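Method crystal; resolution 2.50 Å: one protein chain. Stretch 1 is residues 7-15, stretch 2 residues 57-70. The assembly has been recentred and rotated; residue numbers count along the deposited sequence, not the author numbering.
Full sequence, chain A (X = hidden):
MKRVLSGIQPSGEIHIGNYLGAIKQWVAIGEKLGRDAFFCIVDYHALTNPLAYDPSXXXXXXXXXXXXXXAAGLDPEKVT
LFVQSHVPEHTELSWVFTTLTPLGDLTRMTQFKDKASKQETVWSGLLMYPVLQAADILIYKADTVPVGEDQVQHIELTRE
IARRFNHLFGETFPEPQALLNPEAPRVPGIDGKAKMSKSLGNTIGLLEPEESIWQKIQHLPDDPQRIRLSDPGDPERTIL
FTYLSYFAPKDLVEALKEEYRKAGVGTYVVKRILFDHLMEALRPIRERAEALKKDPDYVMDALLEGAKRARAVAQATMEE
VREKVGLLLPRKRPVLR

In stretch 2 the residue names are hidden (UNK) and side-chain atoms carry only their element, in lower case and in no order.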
# COMPACT_ATOMS: atom_id res chain seq x y z
N GLY A 7 -17.77 4.98 -5.74
CA GLY A 7 -17.53 3.90 -4.81
C GLY A 7 -18.77 3.25 -4.26
O GLY A 7 -19.67 3.94 -3.75
N ILE A 8 -18.82 1.92 -4.35
CA ILE A 8 -19.93 1.11 -3.87
C ILE A 8 -19.48 0.29 -2.66
O ILE A 8 -18.50 -0.47 -2.74
CB ILE A 8 -20.42 0.16 -4.98
CG1 ILE A 8 -21.15 0.96 -6.05
CG2 ILE A 8 -21.32 -0.95 -4.39
CD1 ILE A 8 -21.67 0.09 -7.18
N GLN A 9 -20.19 0.41 -1.55
CA GLN A 9 -19.81 -0.37 -0.37
C GLN A 9 -20.07 -1.86 -0.61
O GLN A 9 -21.07 -2.24 -1.24
CB GLN A 9 -20.57 0.13 0.86
CG GLN A 9 -20.18 1.55 1.23
CD GLN A 9 -18.67 1.71 1.34
OE1 GLN A 9 -18.00 0.89 1.97
NE2 GLN A 9 -18.13 2.76 0.71
N PRO A 10 -19.18 -2.73 -0.10
CA PRO A 10 -19.31 -4.18 -0.26
C PRO A 10 -20.46 -4.75 0.61
O PRO A 10 -20.23 -5.31 1.69
CB PRO A 10 -17.94 -4.68 0.16
CG PRO A 10 -17.61 -3.76 1.29
CD PRO A 10 -18.02 -2.40 0.75
N SER A 11 -21.69 -4.60 0.13
CA SER A 11 -22.86 -5.07 0.88
C SER A 11 -24.09 -5.24 -0.01
O SER A 11 -24.33 -4.44 -0.91
CB SER A 11 -23.21 -4.07 1.99
OG SER A 11 -24.57 -4.19 2.37
N GLY A 12 -24.88 -6.27 0.27
CA GLY A 12 -26.09 -6.48 -0.53
C GLY A 12 -27.34 -5.85 0.07
O GLY A 12 -28.45 -6.17 -0.36
N GLU A 13 -27.20 -4.95 1.04
CA GLU A 13 -28.36 -4.31 1.66
C GLU A 13 -28.62 -2.89 1.16
O GLU A 13 -28.15 -1.92 1.75
CB GLU A 13 -28.17 -4.24 3.18
CG GLU A 13 -27.76 -5.55 3.83
CD GLU A 13 -28.86 -6.59 3.77
OE1 GLU A 13 -30.00 -6.27 4.19
OE2 GLU A 13 -28.59 -7.72 3.31
N ILE A 14 -29.37 -2.77 0.07
CA ILE A 14 -29.67 -1.46 -0.48
C ILE A 14 -31.08 -1.08 -0.02
O ILE A 14 -32.02 -1.87 -0.18
CB ILE A 14 -29.65 -1.48 -2.05
CG1 ILE A 14 -28.43 -2.25 -2.56
CG2 ILE A 14 -29.66 -0.05 -2.61
CD1 ILE A 14 -27.11 -1.83 -1.92
N HIS A 15 -31.24 0.11 0.57
CA HIS A 15 -32.57 0.54 1.01
C HIS A 15 -33.09 1.67 0.13
O HIS A 15 -32.36 2.18 -0.73
CB HIS A 15 -32.56 0.93 2.50
CG HIS A 15 -31.48 1.89 2.87
ND1 HIS A 15 -31.42 3.17 2.37
CD2 HIS A 15 -30.45 1.78 3.75
CE1 HIS A 15 -30.40 3.81 2.92
NE2 HIS A 15 -29.80 2.99 3.76
N UNK A 57 -17.30 -14.15 5.14
CA UNK A 57 -18.50 -13.62 4.57
C UNK A 57 -18.35 -12.49 3.52
O UNK A 57 -19.32 -12.15 2.85
c UNK A 57 -19.62 -11.70 5.79
c UNK A 57 -19.39 -13.19 5.75
o UNK A 57 -20.62 -13.91 5.68
N UNK A 58 -17.13 -11.97 3.35
CA UNK A 58 -16.90 -10.85 2.42
C UNK A 58 -17.02 -11.12 0.93
O UNK A 58 -17.51 -10.28 0.19
c UNK A 58 -13.68 -8.57 2.46
c UNK A 58 -15.06 -8.98 1.92
c UNK A 58 -16.04 -7.84 2.07
c UNK A 58 -15.53 -10.21 2.70
N UNK A 59 -16.55 -12.27 0.48
CA UNK A 59 -16.66 -12.61 -0.94
C UNK A 59 -18.14 -12.58 -1.36
O UNK A 59 -18.51 -11.95 -2.36
c UNK A 59 -16.04 -14.00 -1.19
N UNK A 60 -18.99 -13.25 -0.58
CA UNK A 60 -20.41 -13.27 -0.88
C UNK A 60 -21.02 -11.87 -0.82
O UNK A 60 -21.83 -11.52 -1.69
o UNK A 60 -22.14 -15.69 -2.18
c UNK A 60 -22.96 -14.92 -1.65
n UNK A 60 -24.11 -14.55 -2.25
c UNK A 60 -21.17 -14.18 0.08
c UNK A 60 -22.68 -14.36 -0.23
N UNK A 61 -20.64 -11.07 0.18
CA UNK A 61 -21.19 -9.72 0.30
C UNK A 61 -20.75 -8.85 -0.88
O UNK A 61 -21.49 -7.97 -1.32
c UNK A 61 -20.96 -9.30 4.08
c UNK A 61 -21.70 -9.31 2.77
n UNK A 61 -18.50 -9.12 5.39
c UNK A 61 -20.76 -9.05 1.61
n UNK A 61 -18.43 -6.84 5.07
n UNK A 61 -20.22 -8.07 4.28
c UNK A 61 -19.05 -8.01 4.91
N UNK A 62 -19.56 -9.11 -1.40
CA UNK A 62 -19.06 -8.33 -2.52
C UNK A 62 -19.82 -8.68 -3.77
O UNK A 62 -20.15 -7.80 -4.57
c UNK A 62 -17.58 -8.59 -2.75
o UNK A 62 -16.85 -8.14 -1.60
c UNK A 62 -17.09 -7.89 -4.01
N UNK A 63 -20.13 -9.97 -3.92
CA UNK A 63 -20.85 -10.44 -5.09
C UNK A 63 -22.30 -9.95 -5.07
O UNK A 63 -22.86 -9.63 -6.12
c UNK A 63 -23.04 -12.95 -5.73
c UNK A 63 -22.33 -13.14 -8.39
c UNK A 63 -23.96 -13.41 -6.64
c UNK A 63 -21.41 -12.68 -7.46
c UNK A 63 -23.61 -13.50 -7.98
c UNK A 63 -21.76 -12.57 -6.13
c UNK A 63 -20.81 -11.98 -5.14
N UNK A 64 -22.90 -9.92 -3.88
CA UNK A 64 -24.28 -9.45 -3.73
C UNK A 64 -24.35 -7.96 -3.99
O UNK A 64 -25.33 -7.47 -4.52
o UNK A 64 -25.44 -10.67 0.22
o UNK A 64 -25.97 -12.72 -0.39
c UNK A 64 -25.55 -11.56 -0.66
c UNK A 64 -24.83 -9.77 -2.33
c UNK A 64 -25.16 -11.24 -2.10
N UNK A 65 -23.29 -7.23 -3.61
CA UNK A 65 -23.22 -5.78 -3.84
C UNK A 65 -23.36 -5.53 -5.33
O UNK A 65 -24.08 -4.62 -5.76
c UNK A 65 -21.88 -5.23 -3.35
N UNK A 66 -22.68 -6.34 -6.14
CA UNK A 66 -22.78 -6.18 -7.58
C UNK A 66 -24.17 -6.56 -8.05
O UNK A 66 -24.80 -5.84 -8.83
c UNK A 66 -21.73 -7.06 -8.28
N UNK A 67 -24.66 -7.69 -7.58
CA UNK A 67 -25.97 -8.15 -8.00
C UNK A 67 -27.06 -7.14 -7.70
O UNK A 67 -27.81 -6.74 -8.59
c UNK A 67 -26.32 -9.49 -7.34
c UNK A 67 -28.86 -9.49 -7.00
c UNK A 67 -27.57 -11.63 -7.42
c UNK A 67 -27.66 -10.15 -7.74
N UNK A 68 -27.14 -6.69 -6.46
CA UNK A 68 -28.20 -5.76 -6.12
C UNK A 68 -28.10 -4.40 -6.81
O UNK A 68 -29.12 -3.84 -7.21
c UNK A 68 -28.32 -5.58 -4.59
c UNK A 68 -28.55 -6.94 -3.92
c UNK A 68 -29.51 -4.67 -4.30
N UNK A 69 -26.90 -3.87 -6.96
CA UNK A 69 -26.76 -2.60 -7.63
C UNK A 69 -27.08 -2.73 -9.11
O UNK A 69 -27.60 -1.81 -9.73
c UNK A 69 -25.28 -1.31 -6.09
c UNK A 69 -25.38 -2.01 -7.41
o UNK A 69 -25.82 -0.24 -5.93
n UNK A 69 -24.61 -1.93 -5.13
N UNK A 70 -26.77 -3.88 -9.69
CA UNK A 70 -27.13 -4.09 -11.08
C UNK A 70 -28.67 -4.21 -11.11
O UNK A 70 -29.31 -3.67 -12.01
c UNK A 70 -24.22 -6.42 -12.15
c UNK A 70 -26.51 -5.37 -11.64
c UNK A 70 -27.13 -5.72 -12.99
c UNK A 70 -24.99 -5.16 -11.77
O HOH W 1 -23.81 -1.92 -1.92

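Position 57 has three side-chain atoms, a carbon bearing one oxygen and one carbon, and lies out of reach of stretch 1; it is T57. Position 58 carries four carbons forked at the second, one tip approaching the ring of P10: this is L58, with CD1 4.2 Å from P10 CB. A single carbon at position 59, far from the partner, gives A59. At position 60 three carbons end in one oxygen and one nitrogen, pointing to Q60, which makes no contact with stretch 1.

Position 61 is a long chain of three carbons, a nitrogen, and a carbon holding two more nitrogens, the pattern of R61. Its CB packs 3.8 Å from P10 O, and the guanidinium lies obliquely to that carbonyl. Position 62 repeats the carbon with one oxygen and one carbon. This is T62; its CA-to-CB bond points away from stretch 1, and OG1 donates a hydrogen bond to L58 O (2.9 Å) while staying 4.0 Å from P10 CB. Position 63 has one carbon followed by a ring of six carbons with no oxygen, remote from stretch 1: this is F63.

Position 64 has three carbons, the third with two oxygens, hence E64. Its CB sits 4.0 Å from G12 CA. Position 65 shows one carbon directed toward stretch 1: A65, whose CA makes a CA-H...O contact with S11 O (3.4 Å). Position 66, also one carbon but pointing away, is A66. Four carbons forked at the second make position 67 L67, without contact to stretch 1.

Position 68 has one carbon bearing two others, the mark of V68; CG1 meets I14 CG1 at 3.2 Å, and CG2 lies 3.6 Å from G12 O. Position 69, two carbons with an oxygen and a nitrogen on the second, is N69. Its ND2 donates to A65 O (2.8 Å) and lies 3.5 Å from I8 CG2. Position 70, four carbons forked at the first with one longer arm, is I70, out of reach.

The contact relies on close packing, since no direct hydrogen bond joins the stretches. The loop passes over A65, with G12 CA 4.4 Å from A65 CA, and A65 CB lies against the loop backbone, 3.7 Å from Q9 O and 4.2 Å from P10 CA. A CB on G12 would clash with E64 CB. I8 and I14 add apolar packing, and a water donating to Q9 O and S11 O (2.8 Å each) accepts a weak bond from N69 ND2 (3.3 Å), linking loop to helix.

Stretch 2 (57-70) TLAQRTFEAALVNI
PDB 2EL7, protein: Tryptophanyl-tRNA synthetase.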